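Local atomic coordinates of putative PLP-dependent aminotransferase (PDB entry 3JU7), a protein that probably transfers amino groups with pyridoxal phosphate as cofactor, as a member of the DegT/DnrJ/EryC1 aminotransferase family, and binds calcium. Residues 106-109 / 110-113; 114-117 / 118-122; 360-363 / 364-368; 258-261 / 262-266. All coordinates share one frame; numbering follows the deposited sequence. Where two conformers were deposited one is given.

Interaction 1 of 4, residues 106-109 / 110-113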
loop_
_atom_site.group_PDB
_atom_site.type_symbol
_atom_site.label_atom_id
_atom_site.label_comp_id
_atom_site.label_asym_id
_atom_site.label_seq_id
_atom_site.Cartn_x
_atom_site.Cartn_y
_atom_site.Cartn_z
ATOM N N ASP A 106 27.283 -3.227 11.030
ATOM C CA ASP A 106 27.239 -2.968 12.469
ATOM C C ASP A 106 26.937 -1.503 12.839
ATOM O O ASP A 106 27.156 -0.580 12.036
ATOM C CB ASP A 106 28.561 -3.340 13.094
ATOM C CG ASP A 106 28.404 -3.881 14.494
ATOM O OD1 ASP A 106 27.247 -4.195 14.908
ATOM O OD2 ASP A 106 29.456 -4.036 15.146
ATOM N N ILE A 107 26.469 -1.300 14.067
ATOM C CA ILE A 107 26.127 0.051 14.563
ATOM C C ILE A 107 27.158 0.534 15.613
ATOM O O ILE A 107 27.877 -0.266 16.195
ATOM C CB ILE A 107 24.695 0.073 15.192
ATOM C CG1 ILE A 107 24.517 -1.017 16.284
ATOM C CG2 ILE A 107 23.615 -0.155 14.124
ATOM C CD1 ILE A 107 23.302 -0.768 17.200
ATOM N N SER A 108 27.223 1.845 15.836
ATOM C CA SER A 108 27.934 2.387 16.968
ATOM C C SER A 108 27.220 2.023 18.267
ATOM O O SER A 108 26.000 2.012 18.336
ATOM C CB SER A 108 28.089 3.893 16.838
ATOM O OG SER A 108 28.967 4.175 15.750
ATOM N N ILE A 109 28.001 1.717 19.292
ATOM C CA ILE A 109 27.474 1.279 20.576
ATOM C C ILE A 109 26.733 2.391 21.318
ATOM O O ILE A 109 25.903 2.091 22.162
ATOM C CB ILE A 109 28.594 0.705 21.476
ATOM C CG1 ILE A 109 28.017 -0.338 22.439
ATOM C CG2 ILE A 109 29.380 1.854 22.187
ATOM C CD1 ILE A 109 27.743 -1.746 21.802
ATOM N N ASP A 110 26.966 3.652 20.954
ATOM C CA ASP A 110 26.340 4.776 21.662
ATOM C C ASP A 110 25.164 5.461 20.982
ATOM O O ASP A 110 24.145 5.714 21.632
ATOM C CB ASP A 110 27.391 5.825 22.044
ATOM C CG ASP A 110 28.243 6.287 20.867
ATOM O OD1 ASP A 110 28.027 5.866 19.698
ATOM O OD2 ASP A 110 29.147 7.077 21.143
ATOM N N ASP A 111 25.287 5.777 19.690
ATOM C CA ASP A 111 24.194 6.461 18.975
ATOM C C ASP A 111 23.276 5.497 18.229
ATOM O O ASP A 111 22.207 5.890 17.795
ATOM C CB ASP A 111 24.694 7.614 18.072
ATOM C CG ASP A 111 25.644 7.175 16.956
ATOM O OD1 ASP A 111 25.540 6.044 16.431
ATOM O OD2 ASP A 111 26.515 8.005 16.593
ATOM N N TRP A 112 23.728 4.247 18.108
ATOM C CA TRP A 112 23.000 3.123 17.509
ATOM C C TRP A 112 22.648 3.315 16.053
ATOM O O TRP A 112 21.725 2.692 15.545
ATOM C CB TRP A 112 21.759 2.772 18.316
ATOM C CG TRP A 112 22.018 2.730 19.781
ATOM C CD1 TRP A 112 23.191 2.400 20.394
ATOM C CD2 TRP A 112 21.081 3.009 20.824
ATOM N NE1 TRP A 112 23.049 2.474 21.757
ATOM C CE2 TRP A 112 21.761 2.846 22.048
ATOM C CE3 TRP A 112 19.735 3.399 20.843
ATOM C CZ2 TRP A 112 21.136 3.058 23.289
ATOM C CZ3 TRP A 112 19.119 3.600 22.057
ATOM C CH2 TRP A 112 19.826 3.432 23.273
ATOM N N TYR A 113 23.385 4.187 15.383
ATOM C CA TYR A 113 23.295 4.281 13.944
ATOM C C TYR A 113 24.376 3.390 13.297
ATOM O O TYR A 113 25.365 2.995 13.932
ATOM C CB TYR A 113 23.483 5.721 13.454
ATOM C CG TYR A 113 22.727 6.780 14.196
ATOM C CD1 TYR A 113 21.368 6.667 14.417
ATOM C CD2 TYR A 113 23.357 7.949 14.593
ATOM C CE1 TYR A 113 20.661 7.674 15.070
ATOM C CE2 TYR A 113 22.671 8.953 15.253
ATOM C CZ TYR A 113 21.317 8.819 15.497
ATOM O OH TYR A 113 20.626 9.847 16.129
HETATM O O HOH W 1 27.194 5.555 14.264
#
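Ser108 N donates to Tyr113 O at 2.9 Å, and this bond pins together the two limbs of a loop that doubles back on itself. Inside it, Trp112 N reaches Ser108 O through a weak bond of 3.2 Å. A second weak bond, at 2.9 Å, runs from the indole NE1 of Trp112 to Ile109 O, which lies at the edge of the ring and in its plane; tryptophan suits the place because a large apolar group can still satisfy a backbone carbonyl. Asp111 braces the return limb: with CG held between the backbone N and the carbonyl carbon (chi1 62°), OD1 folds back to accept Tyr113 N at 3.0 Å, somewhat out of the carboxylate plane. One water joins Ser108 OG to the same OD1, to which it donates, so the short polar serine completes the bridge. Ile107 sends CD1 obliquely against Trp112 CB at 4.0 Å, while its CA lies 3.1 Å from Tyr113 O in a CA-H...O contact. Helix 338-346 meets Ile107, Ile109 and Trp112, and Asp106 forms a salt bridge with Arg339 as well as a hydrogen bond to Thr340 there. Tyr113 OH bonds to Ser141 and Thr283. The Asp111 bond defines an Asx turn, set here in the loop that carries the chain from strand 101-105 to helix 116-126.

Interaction 2 of 4, residues 114-117 / 118-122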
loop_
_atom_site.group_PDB
_atom_site.type_symbol
_atom_site.label_atom_id
_atom_site.label_comp_id
_atom_site.label_asym_id
_atom_site.label_seq_id
_atom_site.Cartn_x
_atom_site.Cartn_y
_atom_site.Cartn_z
HETATM N N MSE A 114 24.170 3.118 12.018
HETATM C CA MSE A 114 25.141 2.432 11.183
HETATM C C MSE A 114 26.487 3.156 11.343
HETATM O O MSE A 114 26.557 4.395 11.281
HETATM C CB MSE A 114 24.611 2.376 9.724
HETATM C CG MSE A 114 25.454 1.568 8.802
HETATM SE SE MSE A 114 24.552 0.959 7.259
HETATM C CE MSE A 114 23.820 2.737 6.761
ATOM N N ASP A 115 27.532 2.391 11.647
ATOM C CA ASP A 115 28.869 2.946 11.830
ATOM C C ASP A 115 29.473 3.312 10.475
ATOM O O ASP A 115 29.781 2.438 9.674
ATOM C CB ASP A 115 29.758 1.921 12.548
ATOM C CG ASP A 115 31.222 2.340 12.624
ATOM O OD1 ASP A 115 31.652 3.194 11.824
ATOM O OD2 ASP A 115 31.956 1.782 13.459
ATOM N N LYS A 116 29.669 4.608 10.247
ATOM C CA LYS A 116 30.047 5.117 8.928
ATOM C C LYS A 116 31.410 4.618 8.451
ATOM O O LYS A 116 31.600 4.384 7.279
ATOM C CB LYS A 116 29.910 6.658 8.873
ATOM C CG LYS A 116 28.404 7.080 8.649
ATOM C CD LYS A 116 28.058 8.565 8.910
ATOM C CE LYS A 116 27.932 8.846 10.405
ATOM N NZ LYS A 116 27.219 10.123 10.684
ATOM N N THR A 117 32.318 4.390 9.378
ATOM C CA THR A 117 33.613 3.838 9.051
ATOM C C THR A 117 33.475 2.464 8.452
ATOM O O THR A 117 34.072 2.154 7.422
ATOM C CB THR A 117 34.471 3.732 10.302
ATOM O OG1 THR A 117 34.715 5.045 10.782
ATOM C CG2 THR A 117 35.786 3.089 10.016
ATOM N N VAL A 118 32.668 1.636 9.098
ATOM C CA VAL A 118 32.470 0.275 8.630
ATOM C C VAL A 118 31.693 0.301 7.304
ATOM O O VAL A 118 32.010 -0.454 6.398
ATOM C CB VAL A 118 31.807 -0.581 9.730
ATOM C CG1 VAL A 118 31.373 -1.939 9.173
ATOM C CG2 VAL A 118 32.800 -0.725 10.956
ATOM N N LEU A 119 30.735 1.219 7.168
ATOM C CA LEU A 119 29.948 1.335 5.952
ATOM C C LEU A 119 30.858 1.705 4.747
ATOM O O LEU A 119 30.806 1.047 3.695
ATOM C CB LEU A 119 28.811 2.364 6.139
ATOM C CG LEU A 119 28.055 2.841 4.891
ATOM C CD1 LEU A 119 27.411 1.712 4.074
ATOM C CD2 LEU A 119 26.986 3.869 5.256
ATOM N N TRP A 120 31.713 2.722 4.930
ATOM C CA TRP A 120 32.670 3.192 3.900
ATOM C C TRP A 120 33.612 2.086 3.448
ATOM O O TRP A 120 33.858 1.877 2.258
ATOM C CB TRP A 120 33.526 4.336 4.452
ATOM C CG TRP A 120 33.150 5.717 4.018
ATOM C CD1 TRP A 120 33.966 6.631 3.402
ATOM C CD2 TRP A 120 31.876 6.354 4.164
ATOM N NE1 TRP A 120 33.277 7.796 3.162
ATOM C CE2 TRP A 120 31.992 7.653 3.621
ATOM C CE3 TRP A 120 30.647 5.953 4.694
ATOM C CZ2 TRP A 120 30.925 8.549 3.596
ATOM C CZ3 TRP A 120 29.595 6.844 4.674
ATOM C CH2 TRP A 120 29.739 8.125 4.128
ATOM N N ASP A 121 34.171 1.367 4.407
ATOM C CA ASP A 121 35.102 0.325 4.032
ATOM C C ASP A 121 34.363 -0.662 3.186
ATOM O O ASP A 121 34.884 -1.132 2.167
ATOM C CB ASP A 121 35.734 -0.343 5.260
ATOM C CG ASP A 121 36.744 0.560 5.974
ATOM O OD1 ASP A 121 37.101 1.644 5.465
ATOM O OD2 ASP A 121 37.197 0.175 7.066
ATOM N N LYS A 122 33.126 -0.947 3.566
ATOM C CA LYS A 122 32.337 -1.938 2.829
ATOM C C LYS A 122 31.938 -1.439 1.434
ATOM O O LYS A 122 31.947 -2.198 0.465
ATOM C CB LYS A 122 31.115 -2.380 3.649
ATOM C CG LYS A 122 30.325 -3.547 3.046
ATOM C CD LYS A 122 31.186 -4.792 2.780
ATOM C CE LYS A 122 31.628 -5.396 4.046
ATOM N NZ LYS A 122 32.476 -6.632 3.844
#
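Val118 meets Asp115 through both its backbone and its side chain. Val118 N makes a weak bond of 3.3 Å to Asp115 OD1, and its CG2 methyl rests 3.6 Å from Asp115 OD2, the two side chains crossing at about a right angle. Leu119 follows, its N donating to Asp115 O at 2.9 Å. Its CD2 meets the CE methyl of selenomethionine Met114 at 3.7 Å; a bend at chi3 (50°) brings that methyl round to the leucine, and the flexible chain suits a buried spot among Tyr148, Pro135 and Ile105. The first turn of helix 116-126 thus starts from an N-cap: Asp115, CG anti to its amide nitrogen (chi1 173°), offers OD1 to Thr117 N at 2.8 Å, also weakly, as well as to Val118 N. Aspartate fits because a short acidic side chain can reach amides of the first turn, which have no carbonyl four residues earlier within the helix, and would be expected to suit the dipole there; its OD2 pairs with Arg339. Trp120 N then bonds to Lys116 O at 2.9 Å. The indole runs alongside the lysine chain, but it was deposited in two conformers, so that contact is doubtful. Asp121 closes the turn, its N donating to Thr117 O at 3.1 Å. The ammonium group of Lys122 pairs with Glu125 and bonds to Tyr103 OH.

Interaction 3 of 4, residues 360-363 / 364-368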
loop_
_atom_site.group_PDB
_atom_site.type_symbol
_atom_site.label_atom_id
_atom_site.label_comp_id
_atom_site.label_asym_id
_atom_site.label_seq_id
_atom_site.Cartn_x
_atom_site.Cartn_y
_atom_site.Cartn_z
ATOM N N ILE A 360 2.453 7.575 36.347
ATOM C CA ILE A 360 2.652 6.340 35.576
ATOM C C ILE A 360 4.129 6.132 35.250
ATOM O O ILE A 360 4.638 5.032 35.462
ATOM C CB ILE A 360 1.762 6.269 34.348
ATOM C CG1 ILE A 360 0.308 6.108 34.795
ATOM C CG2 ILE A 360 2.147 5.083 33.459
ATOM C CD1 ILE A 360 -0.688 6.328 33.681
ATOM N N VAL A 361 4.832 7.173 34.800
ATOM C CA VAL A 361 6.290 7.056 34.567
ATOM C C VAL A 361 7.003 6.566 35.856
ATOM O O VAL A 361 7.780 5.608 35.827
ATOM C CB VAL A 361 6.928 8.388 34.097
ATOM C CG1 VAL A 361 8.393 8.211 33.821
ATOM C CG2 VAL A 361 6.233 8.924 32.848
ATOM N N GLU A 362 6.691 7.220 36.975
ATOM C CA GLU A 362 7.229 6.850 38.289
ATOM C C GLU A 362 7.008 5.366 38.633
ATOM O O GLU A 362 7.959 4.684 38.994
ATOM C CB GLU A 362 6.679 7.767 39.386
ATOM C CG GLU A 362 7.198 7.458 40.810
ATOM C CD GLU A 362 6.870 8.538 41.849
ATOM O OE1 GLU A 362 5.896 9.310 41.701
ATOM O OE2 GLU A 362 7.603 8.600 42.841
ATOM N N GLN A 363 5.775 4.869 38.517
ATOM C CA GLN A 363 5.533 3.432 38.655
ATOM C C GLN A 363 6.603 2.686 37.898
ATOM O O GLN A 363 7.264 1.820 38.441
ATOM C CB GLN A 363 4.205 2.988 38.020
ATOM C CG GLN A 363 2.901 3.215 38.794
ATOM C CD GLN A 363 1.707 2.432 38.179
ATOM O OE1 GLN A 363 1.840 1.251 37.816
ATOM N NE2 GLN A 363 0.546 3.086 38.081
ATOM N N ILE A 364 6.752 3.035 36.623
ATOM C CA ILE A 364 7.587 2.282 35.699
ATOM C C ILE A 364 9.036 2.354 36.130
ATOM O O ILE A 364 9.686 1.334 36.323
ATOM C CB ILE A 364 7.401 2.788 34.237
ATOM C CG1 ILE A 364 5.993 2.423 33.724
ATOM C CG2 ILE A 364 8.455 2.209 33.299
ATOM C CD1 ILE A 364 5.600 3.123 32.396
ATOM N N VAL A 365 9.528 3.570 36.298
ATOM C CA VAL A 365 10.915 3.774 36.666
ATOM C C VAL A 365 11.225 3.089 37.981
ATOM O O VAL A 365 12.251 2.435 38.086
ATOM C CB VAL A 365 11.283 5.264 36.713
ATOM C CG1 VAL A 365 12.686 5.444 37.299
ATOM C CG2 VAL A 365 11.172 5.877 35.286
ATOM N N ILE A 366 10.332 3.215 38.964
ATOM C CA ILE A 366 10.485 2.529 40.256
ATOM C C ILE A 366 10.623 1.013 40.103
ATOM O O ILE A 366 11.431 0.396 40.784
ATOM C CB ILE A 366 9.326 2.855 41.216
ATOM C CG1 ILE A 366 9.477 4.283 41.738
ATOM C CG2 ILE A 366 9.319 1.894 42.392
ATOM C CD1 ILE A 366 8.325 4.752 42.576
ATOM N N CYS A 367 9.838 0.419 39.210
ATOM C CA CYS A 367 9.931 -1.018 38.918
ATOM C C CYS A 367 11.277 -1.396 38.322
ATOM O O CYS A 367 11.791 -2.475 38.604
ATOM C CB CYS A 367 8.843 -1.466 37.933
ATOM S SG CYS A 367 7.175 -1.644 38.621
ATOM N N LEU A 368 11.831 -0.536 37.467
ATOM C CA LEU A 368 13.174 -0.773 36.945
ATOM C C LEU A 368 14.195 -0.799 38.096
ATOM O O LEU A 368 15.085 -1.642 38.128
ATOM C CB LEU A 368 13.566 0.289 35.921
ATOM C CG LEU A 368 12.836 0.296 34.599
ATOM C CD1 LEU A 368 13.548 1.268 33.733
ATOM C CD2 LEU A 368 12.828 -1.073 33.942
#
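The carboxylate of Glu362 is the flat group that meets the following turn. Ile366 CD1 lies off its OE2 side, 3.9 Å from OE2 and, measured from Glu362 CD, tilted about 28° from the carboxylate plane. The firmer touch is between the aliphatic parts, for Glu362 CG lies 3.4 Å from that same methyl, a close fit. This is the i to i+4 spacing of an amphipathic alpha-helix, helix 358-368, the last helix of the chain. Glu362 and Ile366 point the same way on its outward side; glutamate suits the position because its methylenes can cover an exposed isoleucine while its carboxylate can stay at the exposed surface. CG anti to the backbone N (chi1 -180°) and an extended chain beyond it set the glutamate beside Ile366. Gln363, also on the outward side, touches Ile5 near the start of the chain. Val361, Ile364 and Val365 form the buried side and all rest on Tyr264 of helix 250-270. Branching at CB places a methyl close to the backbone, as where Val365 CG2 reaches Val361 CG1 at 3.9 Å. At the margin, Ile360 CG2 meets Ile364 CD1 at 4.1 Å. Cys367 and Leu368 turn instead to Leu308 of helix 301-309. Four successive backbone bonds tie the halves together, starting with Ile364 N to Ile360 O at 3.1 Å and ending with Cys367 N to Gln363 O at 3.0 Å. The shortest of them is Val365 N to Val361 O, 2.7 Å and almost straight at 173°.

Interaction 4 of 4, residues 258-261 / 262-266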
loop_
_atom_site.group_PDB
_atom_site.type_symbol
_atom_site.label_atom_id
_atom_site.label_comp_id
_atom_site.label_asym_id
_atom_site.label_seq_id
_atom_site.Cartn_x
_atom_site.Cartn_y
_atom_site.Cartn_z
ATOM N N THR A 258 7.244 15.300 24.690
ATOM C CA THR A 258 8.451 15.843 25.279
ATOM C C THR A 258 8.333 15.854 26.791
ATOM O O THR A 258 9.237 15.431 27.470
ATOM C CB THR A 258 8.753 17.221 24.763
ATOM O OG1 THR A 258 8.849 17.162 23.334
ATOM C CG2 THR A 258 10.078 17.717 25.367
ATOM N N ARG A 259 7.193 16.292 27.315
ATOM C CA ARG A 259 6.976 16.302 28.757
ATOM C C ARG A 259 7.183 14.934 29.358
ATOM O O ARG A 259 7.835 14.822 30.384
ATOM C CB ARG A 259 5.562 16.750 29.124
ATOM C CG ARG A 259 5.385 18.250 29.187
ATOM C CD ARG A 259 4.554 18.690 30.409
ATOM N NE ARG A 259 3.375 17.844 30.633
ATOM C CZ ARG A 259 2.232 17.911 29.944
ATOM N NH1 ARG A 259 2.074 18.791 28.958
ATOM N NH2 ARG A 259 1.230 17.089 30.248
ATOM N N ILE A 260 6.592 13.904 28.748
ATOM C CA ILE A 260 6.700 12.537 29.281
ATOM C C ILE A 260 8.162 12.064 29.238
ATOM O O ILE A 260 8.666 11.483 30.205
ATOM C CB ILE A 260 5.769 11.558 28.552
ATOM C CG1 ILE A 260 4.314 11.958 28.773
ATOM C CG2 ILE A 260 5.941 10.166 29.071
ATOM C CD1 ILE A 260 3.374 11.315 27.774
ATOM N N SER A 261 8.848 12.373 28.144
ATOM C CA SER A 261 10.286 12.076 28.027
ATOM C C SER A 261 11.110 12.735 29.132
ATOM O O SER A 261 11.928 12.069 29.767
ATOM C CB SER A 261 10.846 12.533 26.677
ATOM O OG SER A 261 10.254 11.823 25.604
ATOM N N GLU A 262 10.887 14.043 29.328
ATOM C CA GLU A 262 11.522 14.812 30.394
ATOM C C GLU A 262 11.289 14.124 31.741
ATOM O O GLU A 262 12.224 13.984 32.535
ATOM C CB GLU A 262 10.957 16.253 30.475
ATOM C CG GLU A 262 11.246 17.212 29.271
ATOM C CD GLU A 262 10.590 18.599 29.457
ATOM O OE1 GLU A 262 10.500 19.057 30.616
ATOM O OE2 GLU A 262 10.164 19.240 28.463
ATOM N N TRP A 263 10.049 13.709 32.010
ATOM C CA TRP A 263 9.741 13.030 33.267
ATOM C C TRP A 263 10.539 11.728 33.410
ATOM O O TRP A 263 11.040 11.374 34.487
ATOM C CB TRP A 263 8.253 12.693 33.370
ATOM C CG TRP A 263 7.352 13.842 33.607
ATOM C CD1 TRP A 263 7.657 15.014 34.245
ATOM C CD2 TRP A 263 5.955 13.917 33.280
ATOM N NE1 TRP A 263 6.553 15.813 34.304
ATOM C CE2 TRP A 263 5.493 15.166 33.724
ATOM C CE3 TRP A 263 5.053 13.045 32.661
ATOM C CZ2 TRP A 263 4.173 15.576 33.552
ATOM C CZ3 TRP A 263 3.750 13.454 32.486
ATOM C CH2 TRP A 263 3.320 14.707 32.919
ATOM N N TYR A 264 10.612 10.986 32.327
ATOM C CA TYR A 264 11.372 9.761 32.334
ATOM C C TYR A 264 12.826 10.059 32.720
ATOM O O TYR A 264 13.398 9.369 33.566
ATOM C CB TYR A 264 11.307 9.092 30.963
ATOM C CG TYR A 264 10.439 7.852 30.862
ATOM C CD1 TYR A 264 10.736 6.707 31.596
ATOM C CD2 TYR A 264 9.370 7.803 29.989
ATOM C CE1 TYR A 264 9.967 5.565 31.478
ATOM C CE2 TYR A 264 8.602 6.672 29.873
ATOM C CZ TYR A 264 8.903 5.547 30.600
ATOM O OH TYR A 264 8.155 4.390 30.419
ATOM N N LYS A 265 13.402 11.100 32.122
ATOM C CA LYS A 265 14.809 11.411 32.332
ATOM C C LYS A 265 15.051 11.826 33.770
ATOM O O LYS A 265 16.001 11.366 34.422
ATOM C CB LYS A 265 15.274 12.497 31.362
ATOM C CG LYS A 265 15.341 11.988 29.934
ATOM C CD LYS A 265 15.602 13.036 28.850
ATOM C CE LYS A 265 14.961 12.585 27.523
ATOM N NZ LYS A 265 15.501 13.257 26.312
ATOM N N GLN A 266 14.167 12.664 34.286
ATOM C CA GLN A 266 14.291 13.137 35.662
ATOM C C GLN A 266 14.136 12.007 36.661
ATOM O O GLN A 266 14.894 11.929 37.627
ATOM C CB GLN A 266 13.238 14.197 35.966
ATOM C CG GLN A 266 13.445 15.512 35.245
ATOM C CD GLN A 266 12.250 16.463 35.396
ATOM O OE1 GLN A 266 11.084 16.047 35.336
ATOM N NE2 GLN A 266 12.542 17.748 35.586
#
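Trp263 folds its indole back along the preceding turn, over Arg259 and Ile260. At the root, CB lies 3.4 Å from Ile260 O. With CG anti to the carbonyl carbon (chi1 -72°), the ring then passes beside the backbone, so that Arg259 O sits over one face, off-centre, and 3.4 Å from CG. Farther out, CE3 comes to 3.8 Å from Ile260 CA, and CZ3 touches Ile260 CG1 at 4.0 Å. On the far rim CZ2 meets Arg259 NE at 3.8 Å, and CH2 is also near the guanidinium. That group presents its edge, its plane turned 67° from the ring, so the two run side by side without stacking flat; a broad indole suits a position where it can cover both an arginine chain and an isoleucine. Around the helix, Thr258 CG2 meets Glu262 OE2 at 3.5 Å, while Thr258 OG1 bonds back to Leu254 O. Ser261 is buried, with Leu352 against it, and the Lys265 chain runs past, CE 4.2 Å from Ser261 CB; Ser261 OG is bonded to Arg257 O and Gln288. Regular i to i+4 bonds connect the turns, among them Glu262 N to Thr258 O at 2.8 Å. From helix 250-270, Trp263 reaches Lys358 at the start of helix 358-368, and Ile260 faces the loop residues Leu352 and Met356. Tyr264 is on the side facing that neighbouring helix and bonds through OH to Pro351 O, following strand 347-350.

The four contacts fall into two touching pairs. Interactions 1 and 2 are consecutive, a loop and the helix start it leads into; Asp106 O and Asp115 N probably hydrogen bond across their boundary, and both reach Arg339. Interactions 3 and 4 belong to separate helices that pack together, Ile260 CG2 lying 4.0 Å from Val361 CG2. Trp112, Tyr113, Met114, Leu119, Val361, Ile364, Val365, Ile260 and Tyr264 form the buried sides, while Asp110, Thr117, Gln363 and Arg259 lie outside. The loop and cap rely on aspartate side chains to satisfy backbone amides, whereas the helices of 3 and 4 satisfy their amides through regular i to i+4 bonds, their side chains mainly packing.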